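Local structure of D-aminoacyl-tRNA deacylase 1 (Homo sapiens, 2OKV) at residues A11-G16 and M131-Q136; S21-G26 and L121-K126; V29-S34 and G104-F109; R53-E58 and M68-E73. The protein hydrolyses D-aminoacyl-tRNAs and mischarged glycyl-tRNA(Ala) as a homodimeric editing enzyme, and may also take part in DNA replication. All coordinates share one frame; numbering follows the deposited sequence.

Interaction 1: residues A11-G16 and M131-Q136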
loop_
_atom_site.group_PDB
_atom_site.type_symbol
_atom_site.label_atom_id
_atom_site.label_comp_id
_atom_site.label_asym_id
_atom_site.label_seq_id
_atom_site.Cartn_x
_atom_site.Cartn_y
_atom_site.Cartn_z
ATOM N N ALA B 11 0.392 -11.704 -7.787
ATOM C CA ALA B 11 1.449 -11.049 -7.027
ATOM C C ALA B 11 2.591 -12.022 -6.884
ATOM O O ALA B 11 2.379 -13.228 -6.916
ATOM C CB ALA B 11 0.934 -10.629 -5.666
ATOM N N SER B 12 3.806 -11.509 -6.735
ATOM C CA SER B 12 4.949 -12.390 -6.531
ATOM C C SER B 12 6.085 -11.665 -5.848
ATOM O O SER B 12 6.109 -10.436 -5.789
ATOM C CB SER B 12 5.434 -12.971 -7.861
ATOM O OG SER B 12 5.798 -11.938 -8.747
ATOM N N VAL B 13 7.006 -12.449 -5.308
ATOM C CA VAL B 13 8.195 -11.923 -4.658
ATOM C C VAL B 13 9.386 -12.521 -5.359
ATOM O O VAL B 13 9.446 -13.750 -5.574
ATOM C CB VAL B 13 8.218 -12.288 -3.154
ATOM C CG1 VAL B 13 9.575 -11.978 -2.512
ATOM C CG2 VAL B 13 7.073 -11.583 -2.414
ATOM N N THR B 14 10.316 -11.638 -5.725
ATOM C CA THR B 14 11.629 -12.012 -6.257
ATOM C C THR B 14 12.732 -11.515 -5.307
ATOM O O THR B 14 12.590 -10.460 -4.686
ATOM C CB THR B 14 11.831 -11.375 -7.659
ATOM O OG1 THR B 14 10.982 -12.038 -8.608
ATOM C CG2 THR B 14 13.206 -11.546 -8.114
ATOM N N VAL B 15 13.816 -12.278 -5.200
ATOM C CA VAL B 15 15.033 -11.849 -4.512
ATOM C C VAL B 15 16.191 -12.053 -5.498
ATOM O O VAL B 15 16.534 -13.182 -5.816
ATOM C CB VAL B 15 15.273 -12.655 -3.209
ATOM C CG1 VAL B 15 16.700 -12.410 -2.621
ATOM C CG2 VAL B 15 14.195 -12.351 -2.189
ATOM N N GLY B 16 16.737 -10.952 -6.009
ATOM C CA GLY B 16 17.830 -10.980 -6.979
ATOM C C GLY B 16 17.446 -11.576 -8.319
ATOM O O GLY B 16 18.290 -12.083 -9.045
ATOM N N MET B 131 13.786 -7.553 -1.421
ATOM C CA MET B 131 12.831 -8.178 -2.312
ATOM C C MET B 131 12.300 -7.181 -3.307
ATOM O O MET B 131 12.257 -5.977 -3.035
ATOM C CB MET B 131 11.615 -8.684 -1.521
ATOM C CG MET B 131 11.889 -9.790 -0.530
ATOM S SD MET B 131 10.487 -10.093 0.526
ATOM C CE MET B 131 10.917 -9.126 1.981
ATOM N N GLN B 132 11.857 -7.698 -4.448
ATOM C CA GLN B 132 10.930 -6.996 -5.311
ATOM C C GLN B 132 9.605 -7.686 -5.144
ATOM O O GLN B 132 9.500 -8.882 -5.371
ATOM C CB GLN B 132 11.371 -7.071 -6.773
ATOM C CG GLN B 132 12.773 -6.510 -7.013
ATOM C CD GLN B 132 12.844 -5.019 -6.763
ATOM O OE1 GLN B 132 12.066 -4.257 -7.328
ATOM N NE2 GLN B 132 13.752 -4.598 -5.909
ATOM N N VAL B 133 8.596 -6.935 -4.710
ATOM C CA VAL B 133 7.267 -7.464 -4.547
ATOM C C VAL B 133 6.453 -6.943 -5.718
ATOM O O VAL B 133 6.158 -5.745 -5.787
ATOM C CB VAL B 133 6.660 -7.050 -3.173
ATOM C CG1 VAL B 133 5.349 -7.812 -2.921
ATOM C CG2 VAL B 133 7.709 -7.345 -2.042
ATOM N N HIS B 134 6.159 -7.838 -6.661
ATOM C CA HIS B 134 5.400 -7.494 -7.853
ATOM C C HIS B 134 3.925 -7.575 -7.484
ATOM O O HIS B 134 3.434 -8.618 -7.112
ATOM C CB HIS B 134 5.733 -8.460 -9.007
ATOM C CG HIS B 134 7.155 -8.369 -9.486
ATOM N ND1 HIS B 134 8.226 -8.829 -8.748
ATOM C CD2 HIS B 134 7.677 -7.878 -10.633
ATOM C CE1 HIS B 134 9.348 -8.614 -9.412
ATOM N NE2 HIS B 134 9.041 -8.048 -10.566
ATOM N N ILE B 135 3.237 -6.444 -7.524
ATOM C CA ILE B 135 1.866 -6.382 -7.065
ATOM C C ILE B 135 0.993 -5.902 -8.212
ATOM O O ILE B 135 1.105 -4.742 -8.626
ATOM C CB ILE B 135 1.719 -5.428 -5.841
ATOM C CG1 ILE B 135 2.626 -5.908 -4.696
ATOM C CG2 ILE B 135 0.253 -5.361 -5.381
ATOM C CD1 ILE B 135 2.684 -4.996 -3.488
ATOM N N GLN B 136 0.130 -6.779 -8.734
ATOM C CA GLN B 136 -0.827 -6.327 -9.746
ATOM C C GLN B 136 -2.135 -5.973 -9.043
ATOM O O GLN B 136 -3.024 -6.824 -8.876
ATOM C CB GLN B 136 -1.026 -7.346 -10.882
ATOM C CG GLN B 136 -1.871 -6.750 -12.041
ATOM C CD GLN B 136 -2.121 -7.683 -13.211
ATOM O OE1 GLN B 136 -3.231 -7.692 -13.795
ATOM N NE2 GLN B 136 -1.110 -8.456 -13.582
#
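Val13 and Met131 form the apolar centre of this antiparallel strand pair, which belongs to a three-stranded sheet of the deacylase fold. The thioether of Met131 lies obliquely across Val13, with SD 3.7 Å from CG1 of Val13. Met131 CG also meets Val15, its distance to Val15 CG2 being 3.8 Å. Val13 and Val133 occupy a non-hydrogen-bonded pair and point the same way, each with CG1 anti to its backbone N; CG2 of Val13 and CG1 of Val133 are 4.2 Å apart. Ala11, Val13, Val133 and Ile135 share this face, where Ala11 and Val13 pack on Leu75 of strand 73-78.

Moving outward, two hydrogen-bonded pairs carry the ladder. In the first, Thr14 N donates to Gln132 O in a nearly straight bond (173° at the hydrogen), and Gln132 N returns one to Thr14 O. The second joins Ser12 and His134: the bond from His134 N to Ser12 O is shorter, 2.7 Å, but more bent, at 146°. All four donors lie in the planes of their acceptor carbonyls.

The other face, with Ser12, Thr14, Gln132 and His134, is polar. Gln132 turns its amide outward, bending at chi2 (-66°), to bond Gln136 and Asp138 of the second subunit, whose strand pairs with 131-136 and carries the sheet across the dimer interface. His134 instead lies back over the 11-16 strand, its ND1 buried without a partner in the model. Ser12 OG stands 3.5 Å from His134 CB, and Thr14 OG1 is 3.9 Å from CE1 of the same imidazole.

Interaction 2: residues S21-G26 and L121-K126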
loop_
_atom_site.group_PDB
_atom_site.type_symbol
_atom_site.label_atom_id
_atom_site.label_comp_id
_atom_site.label_asym_id
_atom_site.label_seq_id
_atom_site.Cartn_x
_atom_site.Cartn_y
_atom_site.Cartn_z
ATOM N N SER B 21 8.059 -16.695 -4.400
ATOM C CA SER B 21 6.678 -17.131 -4.278
ATOM C C SER B 21 5.819 -16.334 -5.232
ATOM O O SER B 21 6.236 -15.283 -5.729
ATOM C CB SER B 21 6.202 -16.960 -2.831
ATOM O OG SER B 21 6.242 -15.604 -2.442
ATOM N N ALA B 22 4.619 -16.840 -5.496
ATOM C CA ALA B 22 3.696 -16.194 -6.407
ATOM C C ALA B 22 2.285 -16.651 -6.078
ATOM O O ALA B 22 2.080 -17.821 -5.720
ATOM C CB ALA B 22 4.031 -16.557 -7.835
ATOM N N ILE B 23 1.328 -15.730 -6.210
ATOM C CA ILE B 23 -0.088 -16.051 -6.064
ATOM C C ILE B 23 -0.868 -15.560 -7.285
ATOM O O ILE B 23 -0.402 -14.681 -8.017
ATOM C CB ILE B 23 -0.740 -15.463 -4.752
ATOM C CG1 ILE B 23 -0.679 -13.926 -4.708
ATOM C CG2 ILE B 23 -0.127 -16.082 -3.487
ATOM C CD1 ILE B 23 -1.784 -13.306 -3.839
ATOM N N GLY B 24 -2.044 -16.137 -7.502
ATOM C CA GLY B 24 -2.955 -15.626 -8.502
ATOM C C GLY B 24 -3.880 -14.632 -7.841
ATOM O O GLY B 24 -3.431 -13.750 -7.109
ATOM N N ARG B 25 -5.179 -14.754 -8.109
ATOM C CA ARG B 25 -6.149 -13.855 -7.504
ATOM C C ARG B 25 -6.141 -13.979 -5.977
ATOM O O ARG B 25 -6.044 -15.081 -5.423
ATOM C CB ARG B 25 -7.548 -14.143 -8.044
ATOM C CG ARG B 25 -7.737 -13.748 -9.495
ATOM C CD ARG B 25 -9.219 -13.559 -9.775
ATOM N NE ARG B 25 -9.480 -13.049 -11.118
ATOM C CZ ARG B 25 -10.094 -13.746 -12.074
ATOM N NH1 ARG B 25 -10.513 -14.987 -11.834
ATOM N NH2 ARG B 25 -10.300 -13.205 -13.273
ATOM N N GLY B 26 -6.246 -12.840 -5.304
ATOM C CA GLY B 26 -6.287 -12.816 -3.858
ATOM C C GLY B 26 -5.838 -11.475 -3.302
ATOM O O GLY B 26 -6.216 -10.412 -3.802
ATOM N N LEU B 121 -2.647 -21.919 0.544
ATOM C CA LEU B 121 -3.084 -20.669 -0.078
ATOM C C LEU B 121 -2.429 -19.433 0.534
ATOM O O LEU B 121 -2.754 -18.292 0.171
ATOM C CB LEU B 121 -4.612 -20.560 0.008
ATOM C CG LEU B 121 -5.406 -21.720 -0.597
ATOM C CD1 LEU B 121 -6.885 -21.563 -0.261
ATOM C CD2 LEU B 121 -5.200 -21.790 -2.113
ATOM N N ILE B 122 -1.511 -19.661 1.465
ATOM C CA ILE B 122 -0.763 -18.580 2.119
ATOM C C ILE B 122 0.693 -18.668 1.675
ATOM O O ILE B 122 1.344 -19.689 1.893
ATOM C CB ILE B 122 -0.813 -18.682 3.693
ATOM C CG1 ILE B 122 -2.259 -18.804 4.236
ATOM C CG2 ILE B 122 0.014 -17.564 4.359
ATOM C CD1 ILE B 122 -3.083 -17.594 4.169
ATOM N N LYS B 123 1.177 -17.588 1.054
ATOM C CA LYS B 123 2.565 -17.450 0.604
ATOM C C LYS B 123 3.266 -16.284 1.312
ATOM O O LYS B 123 2.628 -15.328 1.768
ATOM C CB LYS B 123 2.613 -17.225 -0.919
ATOM C CG LYS B 123 2.529 -18.491 -1.781
ATOM C CD LYS B 123 1.146 -19.144 -1.768
ATOM C CE LYS B 123 1.123 -20.465 -2.557
ATOM N NZ LYS B 123 1.104 -20.190 -4.032
ATOM N N ASP B 124 4.591 -16.363 1.372
ATOM C CA ASP B 124 5.395 -15.423 2.120
ATOM C C ASP B 124 6.491 -14.851 1.220
ATOM O O ASP B 124 6.879 -15.463 0.211
ATOM C CB ASP B 124 6.014 -16.166 3.322
ATOM C CG ASP B 124 6.785 -15.254 4.276
ATOM O OD1 ASP B 124 6.582 -14.012 4.287
ATOM O OD2 ASP B 124 7.597 -15.802 5.035
ATOM N N GLY B 125 7.008 -13.687 1.598
ATOM C CA GLY B 125 8.271 -13.219 1.050
ATOM C C GLY B 125 9.398 -13.946 1.757
ATOM O O GLY B 125 9.211 -15.059 2.267
ATOM N N LYS B 126 10.568 -13.310 1.807
ATOM C CA LYS B 126 11.709 -13.826 2.562
ATOM C C LYS B 126 12.104 -12.758 3.581
ATOM O O LYS B 126 12.712 -11.747 3.226
ATOM C CB LYS B 126 12.885 -14.186 1.631
ATOM C CG LYS B 126 14.077 -14.819 2.366
ATOM C CD LYS B 126 15.065 -15.613 1.462
ATOM C CE LYS B 126 15.471 -14.869 0.184
ATOM N NZ LYS B 126 16.506 -15.619 -0.639
#
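Ser21 opens the contact by reaching from the edge strand 18-23 to the backbone of 122-124. Its OG occupies the crowded position between backbone N and carbonyl carbon (chi1 62°) and donates to Asp124 O over 2.7 Å. The hydroxyl approaches from above that carbonyl plane, 42° out of it. At Ala22 the direction is reversed: its carbonyl O accepts from Lys123 NZ at 3.1 Å, with the donor in the carbonyl plane and a C=O...N angle of 160°. Ile23 supplies the apolar part. Its CG2, anti to the carbonyl carbon, lies against the lysine methylenes, 3.7 Å from CD of Lys123, as the two side chains run alongside one another, heading opposite ways. Bends at chi2 and chi4 carry Lys123 over Ile23 and turn its ammonium to Ala22 O.

The strand axes are 6.8 Å apart at closest approach, too far for a backbone ladder, so side chains bridge two strands of different sheets. Beyond the turn, Gly24 N bonds Glu73, which also forms a salt bridge with Lys123. The lysine therefore works in two ways: its aliphatic stem covers Ile23, while its charge is shared between a neutral carbonyl and a carboxylate, probably stabilising both the ammonium and the ionised glutamate.

Interaction 3: residues V29-S34 and G104-F109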
loop_
_atom_site.group_PDB
_atom_site.type_symbol
_atom_site.label_atom_id
_atom_site.label_comp_id
_atom_site.label_asym_id
_atom_site.label_seq_id
_atom_site.Cartn_x
_atom_site.Cartn_y
_atom_site.Cartn_z
ATOM N N VAL B 29 -0.599 -8.603 1.475
ATOM C CA VAL B 29 -0.613 -7.922 2.756
ATOM C C VAL B 29 0.813 -7.500 3.088
ATOM O O VAL B 29 1.730 -8.336 3.142
ATOM C CB VAL B 29 -1.157 -8.847 3.879
ATOM C CG1 VAL B 29 -1.172 -8.117 5.234
ATOM C CG2 VAL B 29 -2.551 -9.373 3.510
ATOM N N LEU B 30 0.998 -6.197 3.283
ATOM C CA LEU B 30 2.242 -5.682 3.811
ATOM C C LEU B 30 2.038 -5.454 5.291
ATOM O O LEU B 30 1.180 -4.656 5.684
ATOM C CB LEU B 30 2.635 -4.393 3.090
ATOM C CG LEU B 30 2.929 -4.597 1.596
ATOM C CD1 LEU B 30 2.901 -3.280 0.852
ATOM C CD2 LEU B 30 4.301 -5.302 1.379
ATOM N N LEU B 31 2.827 -6.153 6.107
ATOM C CA LEU B 31 2.572 -6.248 7.551
ATOM C C LEU B 31 3.600 -5.507 8.416
ATOM O O LEU B 31 4.789 -5.876 8.446
ATOM C CB LEU B 31 2.537 -7.715 7.955
ATOM C CG LEU B 31 1.598 -8.277 9.028
ATOM C CD1 LEU B 31 2.438 -9.079 10.012
ATOM C CD2 LEU B 31 0.714 -7.261 9.766
ATOM N N GLY B 32 3.129 -4.490 9.140
ATOM C CA GLY B 32 3.968 -3.691 10.029
ATOM C C GLY B 32 3.780 -4.015 11.499
ATOM O O GLY B 32 2.759 -3.669 12.086
ATOM N N ILE B 33 4.784 -4.660 12.091
ATOM C CA ILE B 33 4.745 -5.094 13.488
ATOM C C ILE B 33 5.422 -4.077 14.405
ATOM O O ILE B 33 6.587 -3.716 14.212
ATOM C CB ILE B 33 5.437 -6.479 13.677
ATOM C CG1 ILE B 33 4.746 -7.564 12.835
ATOM C CG2 ILE B 33 5.466 -6.887 15.152
ATOM C CD1 ILE B 33 5.700 -8.755 12.492
ATOM N N SER B 34 4.699 -3.640 15.429
ATOM C CA SER B 34 5.229 -2.646 16.346
ATOM C C SER B 34 5.759 -3.304 17.609
ATOM O O SER B 34 5.376 -4.428 17.940
ATOM C CB SER B 34 4.152 -1.634 16.716
ATOM O OG SER B 34 3.632 -1.910 17.996
ATOM N N GLY B 104 10.532 -13.901 14.689
ATOM C CA GLY B 104 9.703 -14.828 15.456
ATOM C C GLY B 104 8.233 -14.456 15.486
ATOM O O GLY B 104 7.357 -15.310 15.284
ATOM N N PHE B 105 7.944 -13.181 15.740
ATOM C CA PHE B 105 6.550 -12.715 15.761
ATOM C C PHE B 105 5.881 -12.926 14.396
ATOM O O PHE B 105 4.777 -13.490 14.316
ATOM C CB PHE B 105 6.481 -11.244 16.177
ATOM C CG PHE B 105 5.081 -10.755 16.468
ATOM C CD1 PHE B 105 4.711 -10.414 17.759
ATOM C CD2 PHE B 105 4.134 -10.630 15.446
ATOM C CE1 PHE B 105 3.423 -9.971 18.036
ATOM C CE2 PHE B 105 2.833 -10.191 15.716
ATOM C CZ PHE B 105 2.482 -9.864 17.015
ATOM N N TYR B 106 6.553 -12.479 13.335
ATOM C CA TYR B 106 6.102 -12.674 11.955
ATOM C C TYR B 106 5.828 -14.152 11.637
ATOM O O TYR B 106 4.761 -14.497 11.101
ATOM C CB TYR B 106 7.137 -12.094 10.962
ATOM C CG TYR B 106 6.667 -12.170 9.535
ATOM C CD1 TYR B 106 5.617 -11.354 9.105
ATOM C CD2 TYR B 106 7.248 -13.051 8.611
ATOM C CE1 TYR B 106 5.144 -11.400 7.818
ATOM C CE2 TYR B 106 6.743 -13.114 7.274
ATOM C CZ TYR B 106 5.693 -12.274 6.912
ATOM O OH TYR B 106 5.132 -12.271 5.640
ATOM N N ASN B 107 6.791 -15.019 11.958
ATOM C CA ASN B 107 6.604 -16.442 11.727
ATOM C C ASN B 107 5.363 -16.975 12.458
ATOM O O ASN B 107 4.558 -17.673 11.852
ATOM C CB ASN B 107 7.860 -17.227 12.070
ATOM C CG ASN B 107 8.948 -17.053 11.030
ATOM O OD1 ASN B 107 8.671 -16.704 9.875
ATOM N ND2 ASN B 107 10.189 -17.284 11.430
ATOM N N SER B 108 5.191 -16.607 13.728
ATOM C CA SER B 108 4.002 -17.007 14.496
ATOM C C SER B 108 2.709 -16.479 13.848
ATOM O O SER B 108 1.674 -17.179 13.809
ATOM C CB SER B 108 4.093 -16.535 15.949
ATOM O OG SER B 108 5.139 -17.201 16.653
ATOM N N PHE B 109 2.775 -15.242 13.359
ATOM C CA PHE B 109 1.653 -14.607 12.678
ATOM C C PHE B 109 1.245 -15.390 11.428
ATOM O O PHE B 109 0.052 -15.663 11.211
ATOM C CB PHE B 109 2.015 -13.162 12.305
ATOM C CG PHE B 109 1.017 -12.515 11.414
ATOM C CD1 PHE B 109 -0.063 -11.811 11.957
ATOM C CD2 PHE B 109 1.124 -12.637 10.030
ATOM C CE1 PHE B 109 -1.011 -11.230 11.144
ATOM C CE2 PHE B 109 0.163 -12.066 9.202
ATOM C CZ PHE B 109 -0.910 -11.359 9.764
#
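Phe105, Tyr106 and Phe109 all hold CG anti to the backbone N, which carries the rings out from helix 99-116 to meet the strand. From the strand side, Leu31 has torsions away from the staggered positions, chi1 -144° and chi2 -129°, that place CD1 among the aromatic groups. This methyl meets Phe109 tip to tip in a CH-pi contact: CD1 of Leu31 is 3.8 Å from the centroid of the Phe109 ring and only 10° off its normal. The same CD1 lies at the edge of another ring, 4.0 Å from Tyr106 CD1.

Ile33 uses two of its methyls. CG2, anti to the backbone N, stands over one face of Phe105 and is offset toward its rim, at 4.1 Å from the Phe105 ring centroid. Ile33 CD1 reaches Phe105 CD2 at 3.8 Å and Tyr106 CB at 3.9 Å. The interface is thus apolar, with methyls set against faces and edges; Tyr106 sends its hydroxyl past it to bond Asp124.

This is helix-on-sheet packing in the core. Helix 39-51 lies beside helix 99-116, its Leu42 touching Phe105 and its Val46 and Ile49 touching Phe109, while Tyr106 rests on Cys76 and Ser78 of strand 73-78, the neighbour of strand 26-32.

Interaction 4: residues R53-E58 and M68-E73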
loop_
_atom_site.group_PDB
_atom_site.type_symbol
_atom_site.label_atom_id
_atom_site.label_comp_id
_atom_site.label_asym_id
_atom_site.label_seq_id
_atom_site.Cartn_x
_atom_site.Cartn_y
_atom_site.Cartn_z
ATOM N N ARG B 53 -13.854 -8.009 3.407
ATOM C CA ARG B 53 -14.703 -8.173 2.221
ATOM C C ARG B 53 -14.286 -7.234 1.085
ATOM O O ARG B 53 -14.824 -6.131 0.931
ATOM C CB ARG B 53 -16.169 -7.905 2.565
ATOM C CG ARG B 53 -16.870 -8.933 3.457
ATOM C CD ARG B 53 -18.237 -8.344 3.946
ATOM N NE ARG B 53 -19.329 -9.303 3.853
ATOM C CZ ARG B 53 -20.506 -9.072 3.259
ATOM N NH1 ARG B 53 -20.779 -7.895 2.690
ATOM N NH2 ARG B 53 -21.420 -10.030 3.226
ATOM N N VAL B 54 -13.354 -7.707 0.275
ATOM C CA VAL B 54 -12.774 -6.907 -0.779
ATOM C C VAL B 54 -13.149 -7.445 -2.177
ATOM O O VAL B 54 -12.833 -6.838 -3.208
ATOM C CB VAL B 54 -11.251 -6.837 -0.503
ATOM C CG1 VAL B 54 -10.421 -7.496 -1.578
ATOM C CG2 VAL B 54 -10.827 -5.443 -0.133
ATOM N N PHE B 55 -13.851 -8.578 -2.195
ATOM C CA PHE B 55 -14.214 -9.252 -3.448
ATOM C C PHE B 55 -15.702 -9.182 -3.771
ATOM O O PHE B 55 -16.532 -8.993 -2.877
ATOM C CB PHE B 55 -13.727 -10.708 -3.425
ATOM C CG PHE B 55 -12.236 -10.830 -3.262
ATOM C CD1 PHE B 55 -11.674 -11.116 -2.016
ATOM C CD2 PHE B 55 -11.387 -10.622 -4.351
ATOM C CE1 PHE B 55 -10.276 -11.188 -1.857
ATOM C CE2 PHE B 55 -9.984 -10.704 -4.205
ATOM C CZ PHE B 55 -9.436 -10.979 -2.948
ATOM N N GLU B 56 -16.024 -9.328 -5.059
ATOM C CA GLU B 56 -17.417 -9.358 -5.532
ATOM C C GLU B 56 -18.036 -10.759 -5.417
ATOM O O GLU B 56 -17.314 -11.757 -5.427
ATOM C CB GLU B 56 -17.494 -8.924 -7.001
ATOM C CG GLU B 56 -16.865 -7.580 -7.335
ATOM C CD GLU B 56 -16.795 -7.319 -8.849
ATOM O OE1 GLU B 56 -17.327 -8.137 -9.640
ATOM O OE2 GLU B 56 -16.210 -6.287 -9.249
ATOM N N ASP B 57 -19.361 -10.823 -5.304
ATOM C CA ASP B 57 -20.108 -12.075 -5.499
ATOM C C ASP B 57 -20.382 -12.334 -6.994
ATOM O O ASP B 57 -19.958 -11.551 -7.841
ATOM C CB ASP B 57 -21.398 -12.106 -4.655
ATOM C CG ASP B 57 -22.459 -11.108 -5.123
ATOM O OD1 ASP B 57 -22.295 -10.453 -6.183
ATOM O OD2 ASP B 57 -23.482 -10.985 -4.418
ATOM N N GLU B 58 -21.070 -13.432 -7.314
ATOM C CA GLU B 58 -21.307 -13.811 -8.718
ATOM C C GLU B 58 -22.152 -12.811 -9.504
ATOM O O GLU B 58 -21.948 -12.643 -10.709
ATOM C CB GLU B 58 -21.877 -15.234 -8.839
ATOM C CG GLU B 58 -20.810 -16.271 -9.213
ATOM C CD GLU B 58 -19.603 -16.253 -8.275
ATOM O OE1 GLU B 58 -19.736 -16.729 -7.123
ATOM O OE2 GLU B 58 -18.519 -15.776 -8.684
ATOM N N MET B 68 -11.289 -15.731 1.967
ATOM C CA MET B 68 -11.652 -17.096 2.358
ATOM C C MET B 68 -12.948 -17.549 1.692
ATOM O O MET B 68 -13.079 -18.719 1.324
ATOM C CB MET B 68 -11.810 -17.222 3.874
ATOM C CG MET B 68 -10.530 -17.147 4.652
ATOM S SD MET B 68 -10.690 -17.821 6.317
ATOM C CE MET B 68 -11.766 -19.241 6.114
ATOM N N ASP B 69 -13.906 -16.630 1.561
ATOM C CA ASP B 69 -15.145 -16.896 0.822
ATOM C C ASP B 69 -14.838 -17.316 -0.612
ATOM O O ASP B 69 -15.506 -18.200 -1.163
ATOM C CB ASP B 69 -16.042 -15.651 0.788
ATOM C CG ASP B 69 -16.615 -15.300 2.145
ATOM O OD1 ASP B 69 -16.810 -16.220 2.972
ATOM O OD2 ASP B 69 -16.867 -14.100 2.385
ATOM N N LYS B 70 -13.835 -16.664 -1.208
ATOM C CA LYS B 70 -13.465 -16.891 -2.602
ATOM C C LYS B 70 -12.495 -18.058 -2.772
ATOM O O LYS B 70 -12.242 -18.501 -3.902
ATOM C CB LYS B 70 -12.836 -15.627 -3.207
ATOM C CG LYS B 70 -13.723 -14.396 -3.229
ATOM C CD LYS B 70 -14.968 -14.608 -4.093
ATOM C CE LYS B 70 -14.678 -14.393 -5.574
ATOM N NZ LYS B 70 -15.970 -14.439 -6.355
ATOM N N GLN B 71 -11.964 -18.553 -1.652
ATOM C CA GLN B 71 -10.880 -19.524 -1.647
ATOM C C GLN B 71 -9.724 -18.999 -2.503
ATOM O O GLN B 71 -9.142 -19.726 -3.300
ATOM C CB GLN B 71 -11.355 -20.915 -2.105
ATOM C CG GLN B 71 -12.391 -21.570 -1.181
ATOM C CD GLN B 71 -11.780 -22.257 0.050
ATOM O OE1 GLN B 71 -12.175 -21.972 1.186
ATOM N NE2 GLN B 71 -10.830 -23.179 -0.173
ATOM N N TYR B 72 -9.414 -17.715 -2.319
ATOM C CA TYR B 72 -8.334 -17.062 -3.035
ATOM C C TYR B 72 -7.058 -17.116 -2.182
ATOM O O TYR B 72 -7.062 -17.675 -1.077
ATOM C CB TYR B 72 -8.714 -15.620 -3.401
ATOM C CG TYR B 72 -9.598 -15.468 -4.638
ATOM C CD1 TYR B 72 -10.153 -14.227 -4.975
ATOM C CD2 TYR B 72 -9.877 -16.556 -5.474
ATOM C CE1 TYR B 72 -10.947 -14.068 -6.113
ATOM C CE2 TYR B 72 -10.687 -16.412 -6.610
ATOM C CZ TYR B 72 -11.208 -15.163 -6.923
ATOM O OH TYR B 72 -11.999 -15.014 -8.047
ATOM N N GLU B 73 -5.972 -16.555 -2.696
ATOM C CA GLU B 73 -4.665 -16.687 -2.033
ATOM C C GLU B 73 -4.287 -15.423 -1.272
ATOM O O GLU B 73 -4.899 -14.364 -1.455
ATOM C CB GLU B 73 -3.570 -17.039 -3.043
ATOM C CG GLU B 73 -3.625 -18.475 -3.572
ATOM C CD GLU B 73 -2.809 -18.649 -4.852
ATOM O OE1 GLU B 73 -1.773 -19.349 -4.825
ATOM O OE2 GLU B 73 -3.209 -18.069 -5.887
#
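Phe55 and Tyr72 make the tight part of this contact, a T-shaped aromatic pair between a short, weakly bonded strand and the chain just beyond a helix end. The edge of Tyr72 points at the face of Phe55, with the planes at 83° and the centroids 5.2 Å apart. CD1 of Tyr72 comes closest, 3.6 Å from CE2 of Phe55, and sits toward the rim of that ring. Val54 CG1 lies over the centre of the opposite face, so the phenyl group is held between an aromatic edge and a methyl. Tyr72 is backed in turn by Lys70, whose CB stands 3.4 Å above the plane of the Tyr72 ring.

Lys70 leads from this packed part to the looser polar side. Its CG touches Phe55 CB at 3.7 Å, and bends at chi2 (-63°) and chi3 (-82°) then turn the chain toward 56-58. There Lys70 NZ donates to Glu56 O at 3.1 Å, nearly along the C=O axis. The carboxylate of the exposed Glu58 adds a long salt bridge, with OE2 3.7 Å from Lys70 NZ; the attraction across this gap is probably weaker than in a close ion pair.

The backbone is consistent with this arrangement: Gln71, with positive phi, is the C-prime residue of a Schellman motif that ends the short, weakly bonded helix 67-70 just before Tyr72, while Val54 and Phe55 form a classic beta bulge opposite Lys65. Around them, Val67 of the helix touches both aromatic rings, Ile27 of strand 26-32 packs on Phe55, and Val54 rests on Val141 and Ile143 of strand 141-146.

Overall arrangement
Interaction 3 is the buried contact, built from methyls and aromatic rings between helix and sheet; interactions 2 and 4 lie at the surface, where each combines apolar packing with a lysine bonded to a carbonyl. Interaction 1 is intermediate, with one apolar face, one polar face and a backbone ladder. Interactions 1 and 2 share a sheet: Ala11 O and Ile23 N, 2.8 Å apart, are a probable hydrogen bond between neighbouring strands. Interaction 2 also connects the others, through Asp124 to Tyr106 of interaction 3 and through Lys123 and Gly24 to Glu73 of interaction 4. Interactions 3 and 4 lie on opposite sides of the chain's centre, their centres about 23 Å apart.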